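Hypothetical protein TM0723 (Thermotoga maritima, PDB 1VMJ) is of unknown function but belongs to the YjbQ (UPF0047) family and may act as a thiamin phosphate synthase. Local coordinates at residues 57-62 with 101-106; 77-82 with 108-113. All coordinates share one frame; numbering follows the deposited sequence.

Interaction 1: residues 57-62 with 101-106; sequences HITASV and ADAHLK. With NA (sodium ion), chain B; SO4 (sulfate ion), chain C.
The methyl CG2 of Thr59 sits squarely over the imidazole of His104, 3.5 Å from the ring centroid and 12° off its normal, a CH-pi contact on a ring whose NE2 binds a sodium ion. The metal lies 2.1 Å from His104 NE2 and also takes three waters, while His93 and Asn100 complete the site. The two side chains lie side by side, pointing the same way. Ile58 reaches the same ring in its plane: CD1 stands 3.6 Å from His104 CE1, at the edge. The remaining ring nitrogen, ND1, is hydrogen-bonded to Asn65 OD1 of the second subunit, so metal and neighbouring chain together fix the rotation of the imidazole. Next to it, Thr59 CB rests 3.7 Å from Ala103 CB, bringing loop and helix close where a small residue faces the loop.

Thr59 also serves the anion side. With OG1 between the backbone N and the carbonyl carbon (chi1 52°), its hydroxyl donates to sulfate O4, a short 2.5 Å from OG1, and is also hydrogen-bonded to Lys142, while CG2 stays on the imidazole. His57 ND1 gives sulfate O1 a nearly straight bond of 2.9 Å (178° at the hydrogen), and Ile58 N donates to O3; Arg140 is a further partner. Water 3, bound to the sodium ion, donates to sulfate O2 over 2.9 Å and thus bridges the two ions. The sulfate probably comes from the crystallisation liquor, but its cluster of donors is consistent with a phosphate-binding pocket. Further along the helix, Lys106 NZ makes a salt bridge with Asp102 OD2 and also binds Ala83 O. The whole is a metal and oxyanion site at a subunit interface, built from a loop leading into strand 60-65 and one face of helix 101-110.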
loop_
_atom_site.group_PDB
_atom_site.type_symbol
_atom_site.label_atom_id
_atom_site.label_comp_id
_atom_site.label_asym_id
_atom_site.label_seq_id
_atom_site.Cartn_x
_atom_site.Cartn_y
_atom_site.Cartn_z
ATOM N N HIS A 57 6.131 -11.449 -7.248
ATOM C CA HIS A 57 7.589 -11.332 -7.131
ATOM C C HIS A 57 7.912 -10.081 -6.361
ATOM O O HIS A 57 7.178 -9.097 -6.393
ATOM C CB HIS A 57 8.206 -11.349 -8.528
ATOM C CG HIS A 57 8.012 -12.659 -9.207
ATOM N ND1 HIS A 57 8.975 -13.641 -9.250
ATOM C CD2 HIS A 57 6.916 -13.170 -9.808
ATOM C CE1 HIS A 57 8.466 -14.710 -9.853
ATOM N NE2 HIS A 57 7.221 -14.445 -10.199
ATOM N N ILE A 58 9.027 -10.126 -5.649
ATOM C CA ILE A 58 9.370 -9.102 -4.668
ATOM C C ILE A 58 10.235 -7.988 -5.253
ATOM O O ILE A 58 10.755 -7.141 -4.510
ATOM C CB ILE A 58 9.993 -9.758 -3.396
ATOM C CG1 ILE A 58 11.239 -10.565 -3.766
ATOM C CG2 ILE A 58 8.963 -10.647 -2.693
ATOM C CD1 ILE A 58 11.984 -11.137 -2.585
ATOM N N THR A 59 10.345 -7.993 -6.584
ATOM C CA THR A 59 11.055 -7.000 -7.367
ATOM C C THR A 59 10.158 -6.346 -8.419
ATOM O O THR A 59 10.646 -5.788 -9.411
ATOM C CB THR A 59 12.238 -7.640 -8.078
ATOM O OG1 THR A 59 11.788 -8.790 -8.791
ATOM C CG2 THR A 59 13.285 -8.038 -7.073
ATOM N N ALA A 60 8.850 -6.403 -8.186
ATOM C CA ALA A 60 7.887 -5.811 -9.082
ATOM C C ALA A 60 6.678 -5.327 -8.308
ATOM O O ALA A 60 6.484 -5.629 -7.129
ATOM C CB ALA A 60 7.492 -6.806 -10.130
ATOM N N SER A 61 5.875 -4.508 -8.979
ATOM C CA SER A 61 4.738 -3.818 -8.363
ATOM C C SER A 61 3.475 -3.974 -9.153
ATOM O O SER A 61 3.517 -4.170 -10.355
ATOM C CB SER A 61 5.016 -2.308 -8.289
ATOM O OG SER A 61 6.083 -2.040 -7.405
ATOM N N VAL A 62 2.346 -3.827 -8.463
ATOM C CA VAL A 62 1.073 -3.492 -9.098
ATOM C C VAL A 62 0.565 -2.201 -8.452
ATOM O O VAL A 62 0.551 -2.067 -7.238
ATOM C CB VAL A 62 0.050 -4.594 -8.971
ATOM C CG1 VAL A 62 -1.283 -4.152 -9.522
ATOM C CG2 VAL A 62 0.518 -5.840 -9.703
ATOM N N ALA A 101 19.115 -5.563 -6.155
ATOM C CA ALA A 101 18.739 -4.905 -4.897
ATOM C C ALA A 101 17.828 -3.693 -5.114
ATOM O O ALA A 101 16.799 -3.546 -4.442
ATOM C CB ALA A 101 19.978 -4.536 -4.103
ATOM N N ASP A 102 18.160 -2.863 -6.096
ATOM C CA ASP A 102 17.387 -1.656 -6.371
ATOM C C ASP A 102 15.935 -1.951 -6.699
ATOM O O ASP A 102 15.053 -1.144 -6.390
ATOM C CB ASP A 102 17.972 -0.848 -7.515
ATOM C CG ASP A 102 17.715 -1.484 -8.884
ATOM O OD1 ASP A 102 18.272 -2.571 -9.187
ATOM O OD2 ASP A 102 16.884 -0.911 -9.631
ATOM N N ALA A 103 15.685 -3.098 -7.335
ATOM C CA ALA A 103 14.333 -3.449 -7.754
ATOM C C ALA A 103 13.438 -3.723 -6.542
ATOM O O ALA A 103 12.240 -3.434 -6.572
ATOM C CB ALA A 103 14.340 -4.641 -8.698
ATOM N N HIS A 104 14.019 -4.265 -5.477
ATOM C CA HIS A 104 13.264 -4.518 -4.245
ATOM C C HIS A 104 12.856 -3.192 -3.618
ATOM O O HIS A 104 11.763 -3.062 -3.063
ATOM C CB HIS A 104 14.111 -5.272 -3.241
ATOM C CG HIS A 104 14.531 -6.630 -3.691
ATOM N ND1 HIS A 104 13.848 -7.776 -3.345
ATOM C CD2 HIS A 104 15.594 -7.032 -4.423
ATOM C CE1 HIS A 104 14.461 -8.821 -3.865
ATOM N NE2 HIS A 104 15.521 -8.401 -4.521
ATOM N N LEU A 105 13.746 -2.208 -3.708
ATOM C CA LEU A 105 13.474 -0.849 -3.209
ATOM C C LEU A 105 12.456 -0.087 -4.069
ATOM O O LEU A 105 11.512 0.488 -3.539
ATOM C CB LEU A 105 14.794 -0.043 -3.058
ATOM C CG LEU A 105 15.880 -0.727 -2.239
ATOM C CD1 LEU A 105 17.078 0.193 -2.119
ATOM C CD2 LEU A 105 15.423 -1.209 -0.901
ATOM N N LYS A 106 12.644 -0.100 -5.382
ATOM C CA LYS A 106 11.724 0.555 -6.302
ATOM C C LYS A 106 10.303 0.016 -6.127
ATOM O O LYS A 106 9.334 0.769 -6.099
ATOM C CB LYS A 106 12.197 0.398 -7.756
ATOM C CG LYS A 106 13.406 1.199 -8.156
ATOM C CD LYS A 106 13.665 1.026 -9.647
ATOM C CE LYS A 106 14.692 2.013 -10.191
ATOM N NZ LYS A 106 16.029 1.740 -9.655
HETATM NA NA NA B . 16.762 -10.043 -4.993
HETATM S S SO4 C . 11.681 -12.423 -7.213
HETATM O O1 SO4 C . 11.695 -13.459 -8.227
HETATM O O2 SO4 C . 12.827 -12.518 -6.329
HETATM O O3 SO4 C . 10.482 -12.561 -6.362
HETATM O O4 SO4 C . 11.639 -11.171 -7.912
HETATM O O HOH W 1 17.984 -11.527 -5.725
HETATM O O HOH W 2 15.809 -11.566 -3.648
HETATM O O HOH W 3 15.279 -11.045 -6.257
#

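Interaction 2: residues 77-82 with 108-113; sequences VWLEKL and TIMGRE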
loop_
_atom_site.group_PDB
_atom_site.type_symbol
_atom_site.label_atom_id
_atom_site.label_comp_id
_atom_site.label_asym_id
_atom_site.label_seq_id
_atom_site.Cartn_x
_atom_site.Cartn_y
_atom_site.Cartn_z
ATOM N N VAL A 77 12.605 8.283 -13.813
ATOM C CA VAL A 77 13.621 9.217 -13.312
ATOM C C VAL A 77 13.576 9.305 -11.773
ATOM O O VAL A 77 14.595 9.284 -11.100
ATOM C CB VAL A 77 13.431 10.624 -13.933
ATOM C CG1 VAL A 77 14.307 11.647 -13.235
ATOM C CG2 VAL A 77 13.708 10.568 -15.436
ATOM N N TRP A 78 12.370 9.390 -11.228
ATOM C CA TRP A 78 12.179 9.534 -9.777
ATOM C C TRP A 78 12.604 8.310 -8.998
ATOM O O TRP A 78 13.275 8.418 -7.987
ATOM C CB TRP A 78 10.713 9.813 -9.549
ATOM C CG TRP A 78 10.282 10.058 -8.179
ATOM C CD1 TRP A 78 10.676 11.079 -7.373
ATOM C CD2 TRP A 78 9.284 9.338 -7.458
ATOM N NE1 TRP A 78 9.986 11.033 -6.176
ATOM C CE2 TRP A 78 9.126 9.975 -6.215
ATOM C CE3 TRP A 78 8.496 8.210 -7.742
ATOM C CZ2 TRP A 78 8.222 9.523 -5.259
ATOM C CZ3 TRP A 78 7.587 7.763 -6.774
ATOM C CH2 TRP A 78 7.466 8.415 -5.557
ATOM N N LEU A 79 12.260 7.140 -9.501
ATOM C CA LEU A 79 12.628 5.916 -8.843
ATOM C C LEU A 79 14.117 5.691 -8.902
ATOM O O LEU A 79 14.691 5.107 -7.981
ATOM C CB LEU A 79 11.898 4.722 -9.467
ATOM C CG LEU A 79 10.391 4.661 -9.220
ATOM C CD1 LEU A 79 9.679 3.671 -10.153
ATOM C CD2 LEU A 79 10.135 4.304 -7.746
ATOM N N GLU A 80 14.756 6.120 -9.987
ATOM C CA GLU A 80 16.207 6.040 -10.068
ATOM C C GLU A 80 16.886 6.985 -9.079
ATOM O O GLU A 80 17.989 6.708 -8.585
ATOM C CB GLU A 80 16.715 6.291 -11.485
ATOM C CG GLU A 80 16.841 5.031 -12.319
ATOM C CD GLU A 80 18.032 4.198 -11.912
ATOM O OE1 GLU A 80 19.158 4.460 -12.396
ATOM O OE2 GLU A 80 17.859 3.269 -11.091
ATOM N N LYS A 81 16.265 8.119 -8.803
ATOM C CA LYS A 81 16.749 9.039 -7.791
ATOM C C LYS A 81 16.587 8.463 -6.397
ATOM O O LYS A 81 17.495 8.537 -5.591
ATOM C CB LYS A 81 16.045 10.383 -7.920
ATOM C CG LYS A 81 16.498 11.396 -6.882
ATOM C CD LYS A 81 16.048 12.818 -7.215
ATOM N N LEU A 82 15.437 7.888 -6.101
ATOM C CA LEU A 82 15.185 7.381 -4.760
ATOM C C LEU A 82 15.876 6.071 -4.458
ATOM O O LEU A 82 16.225 5.815 -3.298
ATOM C CB LEU A 82 13.695 7.186 -4.556
ATOM C CG LEU A 82 12.789 8.402 -4.605
ATOM C CD1 LEU A 82 11.379 7.983 -4.310
ATOM C CD2 LEU A 82 13.271 9.443 -3.644
ATOM N N THR A 108 9.020 -1.242 -3.537
ATOM C CA THR A 108 8.520 -0.780 -2.263
ATOM C C THR A 108 7.873 0.597 -2.406
ATOM O O THR A 108 6.795 0.832 -1.859
ATOM C CB THR A 108 9.636 -0.806 -1.223
ATOM O OG1 THR A 108 10.123 -2.143 -1.090
ATOM C CG2 THR A 108 9.139 -0.304 0.124
ATOM N N ILE A 109 8.503 1.495 -3.151
ATOM C CA ILE A 109 7.901 2.799 -3.401
ATOM C C ILE A 109 6.562 2.686 -4.120
ATOM O O ILE A 109 5.585 3.311 -3.710
ATOM C CB ILE A 109 8.848 3.679 -4.218
ATOM C CG1 ILE A 109 10.127 3.956 -3.419
ATOM C CG2 ILE A 109 8.187 4.982 -4.642
ATOM C CD1 ILE A 109 9.918 4.734 -2.151
ATOM N N MET A 110 6.506 1.912 -5.193
ATOM C CA MET A 110 5.296 1.877 -6.017
ATOM C C MET A 110 4.196 1.037 -5.371
ATOM O O MET A 110 2.995 1.253 -5.630
ATOM C CB MET A 110 5.602 1.357 -7.417
ATOM C CG MET A 110 6.545 2.183 -8.244
ATOM S SD MET A 110 6.116 3.897 -8.406
ATOM C CE MET A 110 4.562 3.749 -9.214
ATOM N N GLY A 111 4.609 0.075 -4.554
ATOM C CA GLY A 111 3.704 -0.821 -3.871
ATOM C C GLY A 111 3.606 -2.204 -4.479
ATOM O O GLY A 111 3.788 -2.421 -5.667
ATOM N N ARG A 112 3.230 -3.150 -3.643
ATOM C CA ARG A 112 3.026 -4.517 -4.063
ATOM C C ARG A 112 1.698 -4.801 -4.756
ATOM O O ARG A 112 1.627 -5.653 -5.623
ATOM C CB ARG A 112 3.137 -5.419 -2.822
ATOM C CG ARG A 112 2.690 -6.860 -3.053
ATOM C CD ARG A 112 2.813 -7.668 -1.787
ATOM N NE ARG A 112 2.385 -9.038 -1.939
ATOM C CZ ARG A 112 1.156 -9.464 -1.702
ATOM N NH1 ARG A 112 0.211 -8.626 -1.320
ATOM N NH2 ARG A 112 0.892 -10.760 -1.783
ATOM N N GLU A 113 0.641 -4.130 -4.302
ATOM C CA GLU A 113 -0.719 -4.555 -4.586
ATOM C C GLU A 113 -1.647 -3.357 -4.741
ATOM O O GLU A 113 -1.340 -2.247 -4.302
ATOM C CB GLU A 113 -1.235 -5.504 -3.497
ATOM C CG GLU A 113 -1.625 -4.767 -2.227
ATOM C CD GLU A 113 -1.096 -5.282 -0.859
ATOM O OE1 GLU A 113 -0.039 -5.939 -0.713
ATOM O OE2 GLU A 113 -1.778 -4.942 0.138
#
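Ile109 and Leu79 bury the most surface here, with Met110 next, and all their contacts are apolar. The Leu79 and Ile109 side chains slide past each other in opposite directions: CD2 of Leu79 comes to 3.7 Å from CG2 of Ile109 and lies almost as near its CB. The other Leu79 methyl, CD1, is 4.0 Å from both CG and SD of Met110, whose chain, bent at chi2 (-53°) and chi3 (-62°), crosses the leucine at about a right angle.

CG2 of Ile109, anti to the backbone N, also meets Trp78, touching its six-membered ring obliquely at CZ3 and CH2, 3.6 Å from each. Over one face of the indole, 3.5 Å from its plane and offset toward the rim, lies Leu82 CD1, which is 4.2 Å from CD1 of Ile109. An alanine in place of Leu79 would probably open a gap between the helices, leaving Ile109 CG2 and the Met110 thioether without the two methyls they pack on.

Trp78 NE1 donates to Leu82 O of the third subunit, and Ile109 packs on Trp78 of the second, so the cluster continues across the trimer. The arrangement is apolar helix-helix packing, joining helices 69-82 and 101-110 within each subunit and continuing between subunits, where Ile109 and Leu82 also meet their counterparts in the third subunit.

Both interactions use helix 101-110, interaction 1 its first half and interaction 2 its last turn, and their centres lie 8 Å apart. Along the chain their segments alternate: 57-62, 77-82, 101-106, 108-113. Helix 101-110 is thus packed against the loop leading into strand 60-65 in one contact and against helix 69-82, the next element after that strand, in the other. They touch directly: Lys106 NZ of interaction 1 forms a 2.8 Å salt bridge with Glu80 OE2 of interaction 2, and Ser61 packs on Met110. Both also reach the second subunit, so one helix ties the ion-binding end to the apolar subunit interface.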